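Local coordinates for sulfate permease family protein (Vibrio cholerae, PDB 4DGH) that probably carries anions such as sulfate across the membrane as a SulP-family transporter, represented here by its STAS domain, at the interface of chains A and B. Sequence-based numbering; all coordinates share one arbitrary frame. Chains: chain A/B, Sulfate permease family protein.

Contact 1: the interface of chains A and B. Residues chain A 23-25, 27, 38; chain B 30, 32, 61, 65.
B:Phe30 sets CG anti to its carbonyl carbon (chi1 -46°), and A:Tyr24 sets CG anti to its backbone N (chi1 -178°), which brings their rings together across the boundary of two STAS domains. The pair meets edge-to-face, with the planes 62° apart. A:Tyr24 comes in with its CD1-CE1 edge, and CD1 stands 3.6 Å above the B:Phe30 plane, toward the rim. The backbone of strand 21-25 passes along the rim on the same side. The amide N of A:Ala25 lies 3.2 Å from CZ of B:Phe30, on the A:Tyr24 side of the ring. The A:Ala25 methyl CB touches CE2 of B:Phe30 at 3.7 Å. At the edge, the carbonyl O of A:Val23 approaches CE1 of B:Phe30 at 3.4 Å. B:Phe61 reaches that carbonyl more distantly. The carboxylate of A:Glu27 sits at the ring edge, in plane, but this side chain is poorly ordered.

A second aromatic pair lies alongside. B:Phe32 starts helix 32-44 of its chain and turns the CE2-CZ edge of its ring to the CD1-CE1 edge of A:Phe38, with CE2 of B:Phe32 3.5 Å from CE1 of A:Phe38. A:Phe38 in turn supports A:Tyr24 within chain A. Its CG sits over the centre of the tyrosine ring, 3.7 Å above the plane. This holds the flat of A:Tyr24 while its edge faces B:Phe30. The hydroxyl OG1 of B:Thr65 also comes near CE1 of A:Phe38, at 3.8 Å.

Contact 2: the interface of chains A and B. Residues chain A 22, 38, 41-42, 45, 47-49; chain B 63-65, 68.
B:Thr65 and A:Met42, a selenomethionine, meet in the close-packed part of this interface between STAS domains. B:Thr65 turns its methyl CG2 anti to its carbonyl carbon, toward chain A. CG2 of B:Thr65 lies 3.7 Å from SE of A:Met42. From another direction CD1 of A:Ile45 comes to 3.8 Å from CG2 of B:Thr65. The methionine chain is bent at chi2 and chi3, which turns SE and CE toward the threonine. On the other branch of B:Thr65, OG1 bonds OD1 of B:Asp63 on the syn side at 2.5 Å. This fixes the threonine rotation at the start of helix 64-78. The methyl CB of A:Ala22 lies beside the B:Asp63 carboxylate, 3.5 Å from CG of B:Asp63.

B:Ile64 makes the looser side. It rests CG2 against the A:Pro49 ring, 4.0 Å from CD of A:Pro49. Its CD1 reaches CB of A:Glu47 at 3.8 Å, but A:Glu47 is poorly ordered. The B:Gln68 amide stands apart from this as a close approach to the A:Glu47 backbone. B:Gln68 extends beyond CG (chi2 168°) to lay it there. As modelled, OE1 of B:Gln68 faces the carbonyl O of A:Glu47 at 2.8 Å, where both can only accept. NE2 likewise faces a backbone N. The amide orientation is therefore doubtful; turned over, it could give two hydrogen bonds. The site seats the start of a B-chain helix against chain A, and so helps join the two domains in the crystal.

Contact 3: the interface of chains A and B. Residues chain A 15-17; chain B 92, 95-96, 99.
B:Lys99 and A:Thr16 reach toward each other tip to tip between two STAS domains. The amine NZ of B:Lys99 donates to the hydroxyl OG1 of A:Thr16 at 2.7 Å. Next to it, NZ of B:Lys96 donates to the carbonyl O of A:Leu17 at 2.9 Å. That amine meets the oxygen at a C=O...N angle of 134°, tilted 25° from the carbonyl plane. At the other end of the loop, NE2 of B:Gln95 makes a weak hydrogen bond to OG of A:Ser15, at 3.1 Å.

Carbon contacts, some to main-chain oxygens, lie behind these polar tips. The methyl CG2 of A:Thr16 lies 3.5 Å from the carbonyl O of B:Arg92 and 4.0 Å from CB of B:Gln95. It thus sits against the helix while OG1 faces the lysine. B:Arg92 runs extended from CG to NE, and its CD passes 3.5 Å from the carbonyl O of A:Ser15.

Helix 91-99 of chain B carries all four of these B side chains. B:Lys96 and B:Lys99 are three residues apart on it, close to one turn, which sends both amines to neighbouring points of the A loop. B:Lys99 bends at chi3 and chi4 to bring its amine back to the threonine. B:Lys96 bends at chi2 and chi4 toward A:Leu17.

Contact 1: the interface of chains A and B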
loop_
_atom_site.group_PDB
_atom_site.type_symbol
_atom_site.label_atom_id
_atom_site.label_comp_id
_atom_site.label_asym_id
_atom_site.label_seq_id
_atom_site.Cartn_x
_atom_site.Cartn_y
_atom_site.Cartn_z
ATOM N N VAL A 23 -1.622 3.869 -19.142
ATOM C CA VAL A 23 -1.781 5.085 -18.355
ATOM C C VAL A 23 -1.400 4.635 -16.939
ATOM O O VAL A 23 -1.896 3.580 -16.443
ATOM C CB VAL A 23 -3.232 5.564 -18.373
ATOM C CG1 VAL A 23 -3.360 6.719 -17.370
ATOM C CG2 VAL A 23 -3.630 6.018 -19.767
ATOM N N TYR A 24 -0.545 5.407 -16.292
ATOM C CA TYR A 24 -0.174 5.096 -14.905
ATOM C C TYR A 24 -0.162 6.361 -14.091
ATOM O O TYR A 24 0.294 7.400 -14.590
ATOM C CB TYR A 24 1.234 4.432 -14.904
ATOM C CG TYR A 24 1.658 4.045 -13.453
ATOM C CD1 TYR A 24 1.011 2.972 -12.757
ATOM C CD2 TYR A 24 2.661 4.728 -12.787
ATOM C CE1 TYR A 24 1.363 2.636 -11.441
ATOM C CE2 TYR A 24 3.035 4.332 -11.459
ATOM C CZ TYR A 24 2.342 3.374 -10.804
ATOM O OH TYR A 24 2.710 3.042 -9.475
ATOM N N ALA A 25 -0.668 6.333 -12.869
ATOM C CA ALA A 25 -0.577 7.501 -12.061
ATOM C C ALA A 25 0.296 7.312 -10.842
ATOM O O ALA A 25 0.164 6.318 -10.123
ATOM C CB ALA A 25 -1.966 7.975 -11.621
ATOM N N GLU A 27 0.739 8.025 -7.165
ATOM C CA GLU A 27 -0.225 8.461 -6.117
ATOM C C GLU A 27 0.552 9.063 -4.955
ATOM O O GLU A 27 1.278 8.362 -4.227
ATOM C CB GLU A 27 -1.129 7.319 -5.645
ATOM C CG GLU A 27 -2.623 7.459 -5.992
ATOM C CD GLU A 27 -3.117 6.451 -7.050
ATOM O OE1 GLU A 27 -2.681 5.257 -7.051
ATOM O OE2 GLU A 27 -3.977 6.844 -7.882
ATOM N N PHE A 38 5.806 -0.815 -10.797
ATOM C CA PHE A 38 5.391 -0.590 -12.152
ATOM C C PHE A 38 6.566 -0.806 -13.111
ATOM O O PHE A 38 6.420 -1.362 -14.194
ATOM C CB PHE A 38 4.831 0.790 -12.351
ATOM C CG PHE A 38 4.047 0.875 -13.593
ATOM C CD1 PHE A 38 3.006 -0.008 -13.809
ATOM C CD2 PHE A 38 4.394 1.730 -14.608
ATOM C CE1 PHE A 38 2.268 0.009 -14.994
ATOM C CE2 PHE A 38 3.624 1.785 -15.775
ATOM C CZ PHE A 38 2.584 0.884 -15.986
ATOM N N PHE B 30 -4.331 0.074 -10.626
ATOM C CA PHE B 30 -2.900 -0.288 -10.527
ATOM C C PHE B 30 -2.796 -1.353 -9.441
ATOM O O PHE B 30 -2.267 -1.128 -8.315
ATOM C CB PHE B 30 -2.066 1.011 -10.223
ATOM C CG PHE B 30 -2.467 2.194 -11.092
ATOM C CD1 PHE B 30 -2.518 2.079 -12.483
ATOM C CD2 PHE B 30 -2.815 3.427 -10.512
ATOM C CE1 PHE B 30 -2.864 3.155 -13.263
ATOM C CE2 PHE B 30 -3.196 4.487 -11.309
ATOM C CZ PHE B 30 -3.202 4.364 -12.682
ATOM N N PHE B 32 -1.247 -3.991 -9.504
ATOM C CA PHE B 32 -0.038 -4.852 -9.729
ATOM C C PHE B 32 0.615 -5.349 -8.440
ATOM O O PHE B 32 0.957 -6.520 -8.336
ATOM C CB PHE B 32 1.067 -4.154 -10.603
ATOM C CG PHE B 32 0.519 -3.343 -11.755
ATOM C CD1 PHE B 32 0.014 -3.975 -12.894
ATOM C CD2 PHE B 32 0.450 -1.954 -11.674
ATOM C CE1 PHE B 32 -0.549 -3.236 -13.942
ATOM C CE2 PHE B 32 -0.109 -1.213 -12.721
ATOM C CZ PHE B 32 -0.622 -1.839 -13.841
ATOM N N PHE B 61 -10.358 0.757 -15.624
ATOM C CA PHE B 61 -9.896 0.537 -16.968
ATOM C C PHE B 61 -8.718 -0.433 -16.817
ATOM O O PHE B 61 -8.221 -0.634 -15.705
ATOM C CB PHE B 61 -9.439 1.836 -17.700
ATOM C CG PHE B 61 -8.212 2.455 -17.086
ATOM C CD1 PHE B 61 -6.909 2.038 -17.479
ATOM C CD2 PHE B 61 -8.340 3.417 -16.067
ATOM C CE1 PHE B 61 -5.782 2.577 -16.840
ATOM C CE2 PHE B 61 -7.213 3.979 -15.454
ATOM C CZ PHE B 61 -5.929 3.516 -15.834
ATOM N N THR B 65 -0.744 -3.628 -19.787
ATOM C CA THR B 65 0.055 -4.019 -18.653
ATOM C C THR B 65 -0.812 -4.719 -17.587
ATOM O O THR B 65 -0.378 -5.732 -16.983
ATOM C CB THR B 65 0.927 -2.864 -18.009
ATOM O OG1 THR B 65 0.065 -1.934 -17.402
ATOM C CG2 THR B 65 1.716 -2.065 -19.057
#

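Contact 2: the interface of chains A and B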
loop_
_atom_site.group_PDB
_atom_site.type_symbol
_atom_site.label_atom_id
_atom_site.label_comp_id
_atom_site.label_asym_id
_atom_site.label_seq_id
_atom_site.Cartn_x
_atom_site.Cartn_y
_atom_site.Cartn_z
ATOM N N ALA A 22 -0.941 2.941 -22.550
ATOM C CA ALA A 22 -1.093 2.605 -21.143
ATOM C C ALA A 22 -1.110 3.934 -20.358
ATOM O O ALA A 22 -0.698 5.002 -20.845
ATOM C CB ALA A 22 0.031 1.680 -20.698
ATOM N N PHE A 38 5.806 -0.815 -10.797
ATOM C CA PHE A 38 5.391 -0.590 -12.152
ATOM C C PHE A 38 6.566 -0.806 -13.111
ATOM O O PHE A 38 6.420 -1.362 -14.194
ATOM C CB PHE A 38 4.831 0.790 -12.351
ATOM C CG PHE A 38 4.047 0.875 -13.593
ATOM C CD1 PHE A 38 3.006 -0.008 -13.809
ATOM C CD2 PHE A 38 4.394 1.730 -14.608
ATOM C CE1 PHE A 38 2.268 0.009 -14.994
ATOM C CE2 PHE A 38 3.624 1.785 -15.775
ATOM C CZ PHE A 38 2.584 0.884 -15.986
ATOM N N VAL A 41 6.903 -4.497 -13.476
ATOM C CA VAL A 41 5.896 -5.047 -14.363
ATOM C C VAL A 41 6.274 -4.766 -15.824
ATOM O O VAL A 41 6.201 -5.650 -16.680
ATOM C CB VAL A 41 4.547 -4.340 -14.128
ATOM C CG1 VAL A 41 3.557 -4.741 -15.231
ATOM C CG2 VAL A 41 3.965 -4.695 -12.764
HETATM N N MSE A 42 6.666 -3.533 -16.092
HETATM C CA MSE A 42 6.933 -3.151 -17.481
HETATM C C MSE A 42 8.125 -3.950 -17.999
HETATM O O MSE A 42 8.231 -4.238 -19.202
HETATM C CB MSE A 42 7.216 -1.636 -17.524
HETATM C CG MSE A 42 7.173 -1.161 -18.963
HETATM SE SE MSE A 42 5.262 -1.153 -19.528
HETATM C CE MSE A 42 4.453 0.598 -19.155
ATOM N N ILE A 45 6.640 -8.072 -18.372
ATOM C CA ILE A 45 5.643 -8.423 -19.374
ATOM C C ILE A 45 6.257 -8.555 -20.766
ATOM O O ILE A 45 7.286 -7.942 -21.082
ATOM C CB ILE A 45 4.474 -7.431 -19.452
ATOM C CG1 ILE A 45 5.025 -6.044 -19.852
ATOM C CG2 ILE A 45 3.684 -7.504 -18.139
ATOM C CD1 ILE A 45 3.962 -4.958 -20.049
ATOM N N GLU A 47 4.663 -8.056 -23.869
ATOM C CA GLU A 47 4.352 -6.982 -24.769
ATOM C C GLU A 47 4.239 -5.698 -24.007
ATOM O O GLU A 47 3.620 -5.659 -22.901
ATOM C CB GLU A 47 3.018 -7.180 -25.373
ATOM C CG GLU A 47 3.047 -8.111 -26.533
ATOM C CD GLU A 47 1.651 -8.280 -27.010
ATOM O OE1 GLU A 47 1.019 -7.225 -27.282
ATOM O OE2 GLU A 47 1.199 -9.447 -27.044
ATOM N N THR A 48 4.796 -4.666 -24.627
ATOM C CA THR A 48 4.756 -3.311 -24.078
ATOM C C THR A 48 3.910 -2.354 -24.911
ATOM O O THR A 48 3.763 -2.490 -26.126
ATOM C CB THR A 48 6.182 -2.752 -23.790
ATOM O OG1 THR A 48 6.971 -2.783 -24.995
ATOM C CG2 THR A 48 6.896 -3.597 -22.677
ATOM N N PRO A 49 3.337 -1.315 -24.244
ATOM C CA PRO A 49 2.565 -0.352 -25.005
ATOM C C PRO A 49 3.538 0.497 -25.876
ATOM O O PRO A 49 4.709 0.541 -25.568
ATOM C CB PRO A 49 1.916 0.537 -23.883
ATOM C CG PRO A 49 2.839 0.415 -22.697
ATOM C CD PRO A 49 3.583 -0.925 -22.843
ATOM N N ASP B 63 -5.091 -1.530 -19.128
ATOM C CA ASP B 63 -4.294 -1.464 -20.330
ATOM C C ASP B 63 -3.601 -2.806 -20.505
ATOM O O ASP B 63 -3.783 -3.736 -19.674
ATOM C CB ASP B 63 -3.314 -0.213 -20.281
ATOM C CG ASP B 63 -2.390 -0.203 -19.077
ATOM O OD1 ASP B 63 -1.941 -1.294 -18.656
ATOM O OD2 ASP B 63 -2.098 0.917 -18.513
ATOM N N ILE B 64 -2.772 -2.890 -21.562
ATOM C CA ILE B 64 -1.996 -4.086 -21.835
ATOM C C ILE B 64 -1.203 -4.550 -20.612
ATOM O O ILE B 64 -0.963 -5.767 -20.445
ATOM C CB ILE B 64 -1.087 -3.923 -23.097
ATOM C CG1 ILE B 64 -0.842 -5.296 -23.773
ATOM C CG2 ILE B 64 0.092 -2.940 -22.837
ATOM C CD1 ILE B 64 -0.244 -5.161 -25.191
ATOM N N THR B 65 -0.744 -3.628 -19.787
ATOM C CA THR B 65 0.055 -4.019 -18.653
ATOM C C THR B 65 -0.812 -4.719 -17.587
ATOM O O THR B 65 -0.378 -5.732 -16.983
ATOM C CB THR B 65 0.927 -2.864 -18.009
ATOM O OG1 THR B 65 0.065 -1.934 -17.402
ATOM C CG2 THR B 65 1.716 -2.065 -19.057
ATOM N N GLN B 68 -1.908 -8.253 -18.969
ATOM C CA GLN B 68 -0.904 -9.309 -18.890
ATOM C C GLN B 68 -0.656 -9.715 -17.429
ATOM O O GLN B 68 -0.399 -10.875 -17.143
ATOM C CB GLN B 68 0.392 -8.869 -19.553
ATOM C CG GLN B 68 0.247 -8.871 -21.074
ATOM C CD GLN B 68 1.402 -8.157 -21.760
ATOM O OE1 GLN B 68 1.412 -6.914 -21.822
ATOM N NE2 GLN B 68 2.362 -8.915 -22.311
#

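Contact 3: the interface of chains A and B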
loop_
_atom_site.group_PDB
_atom_site.type_symbol
_atom_site.label_atom_id
_atom_site.label_comp_id
_atom_site.label_asym_id
_atom_site.label_seq_id
_atom_site.Cartn_x
_atom_site.Cartn_y
_atom_site.Cartn_z
ATOM N N SER A 15 -14.368 2.696 -27.323
ATOM C CA SER A 15 -14.942 2.533 -25.982
ATOM C C SER A 15 -13.860 2.111 -24.969
ATOM O O SER A 15 -14.016 2.324 -23.759
ATOM C CB SER A 15 -16.067 1.460 -26.005
ATOM O OG SER A 15 -15.712 0.435 -26.934
ATOM N N THR A 16 -12.775 1.528 -25.481
ATOM C CA THR A 16 -11.739 0.951 -24.648
ATOM C C THR A 16 -10.385 1.567 -25.079
ATOM O O THR A 16 -10.191 1.969 -26.249
ATOM C CB THR A 16 -11.655 -0.583 -24.750
ATOM O OG1 THR A 16 -11.175 -0.971 -26.033
ATOM C CG2 THR A 16 -12.978 -1.303 -24.385
ATOM N N LEU A 17 -9.470 1.641 -24.110
ATOM C CA LEU A 17 -8.149 2.169 -24.357
ATOM C C LEU A 17 -7.515 1.218 -25.377
ATOM O O LEU A 17 -7.620 -0.033 -25.248
ATOM C CB LEU A 17 -7.335 2.046 -23.066
ATOM C CG LEU A 17 -7.234 3.222 -22.093
ATOM C CD1 LEU A 17 -6.299 2.704 -20.975
ATOM C CD2 LEU A 17 -6.624 4.446 -22.783
ATOM N N ARG B 92 -16.797 -1.200 -19.992
ATOM C CA ARG B 92 -15.639 -1.185 -20.812
ATOM C C ARG B 92 -14.596 -2.246 -20.499
ATOM O O ARG B 92 -14.019 -2.851 -21.386
ATOM C CB ARG B 92 -15.046 0.219 -20.941
ATOM C CG ARG B 92 -14.071 0.612 -19.897
ATOM C CD ARG B 92 -13.554 2.014 -20.254
ATOM N NE ARG B 92 -13.153 2.668 -19.032
ATOM C CZ ARG B 92 -13.222 3.981 -18.800
ATOM N NH1 ARG B 92 -13.682 4.834 -19.734
ATOM N NH2 ARG B 92 -12.817 4.455 -17.617
ATOM N N GLN B 95 -15.713 -5.534 -22.109
ATOM C CA GLN B 95 -15.269 -5.663 -23.553
ATOM C C GLN B 95 -13.794 -5.977 -23.652
ATOM O O GLN B 95 -13.420 -6.788 -24.479
ATOM C CB GLN B 95 -15.550 -4.411 -24.422
ATOM C CG GLN B 95 -16.947 -3.816 -24.207
ATOM C CD GLN B 95 -17.165 -2.407 -24.829
ATOM O OE1 GLN B 95 -17.537 -1.430 -24.132
ATOM N NE2 GLN B 95 -16.986 -2.315 -26.132
ATOM N N LYS B 96 -12.961 -5.318 -22.830
ATOM C CA LYS B 96 -11.513 -5.572 -22.870
ATOM C C LYS B 96 -11.194 -7.014 -22.486
ATOM O O LYS B 96 -10.321 -7.631 -23.069
ATOM C CB LYS B 96 -10.748 -4.675 -21.887
ATOM C CG LYS B 96 -9.922 -3.611 -22.449
ATOM C CD LYS B 96 -8.515 -4.056 -22.664
ATOM C CE LYS B 96 -8.037 -3.071 -23.675
ATOM N NZ LYS B 96 -7.622 -1.846 -22.985
ATOM N N LYS B 99 -11.869 -9.132 -25.596
ATOM C CA LYS B 99 -10.885 -8.891 -26.657
ATOM C C LYS B 99 -9.484 -9.392 -26.313
ATOM O O LYS B 99 -8.765 -9.830 -27.202
ATOM C CB LYS B 99 -10.788 -7.393 -27.029
ATOM C CG LYS B 99 -12.128 -6.663 -27.282
ATOM C CD LYS B 99 -11.951 -5.332 -28.054
ATOM C CE LYS B 99 -10.743 -4.475 -27.573
ATOM N NZ LYS B 99 -10.983 -3.599 -26.376
#

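Contacts 1 and 2 lie side by side, with C-alpha centres about 9 Å apart, and share A:Phe38 and B:Thr65. Both also use strand 21-25 and helix 32-44 of chain A. Contact 3 stands about 16 Å from each of them and brings in a different loop of chain A and helix 91-99 of chain B. Contacts 1 and 2 thus adjoin as one area, mostly apolar in contact 1 and mixed in contact 2. Contact 3 is a more polar patch that includes two lysines. The chains are copies of one protein, but the interface is not an exact two-fold. This pairing may not occur in the intact transporter.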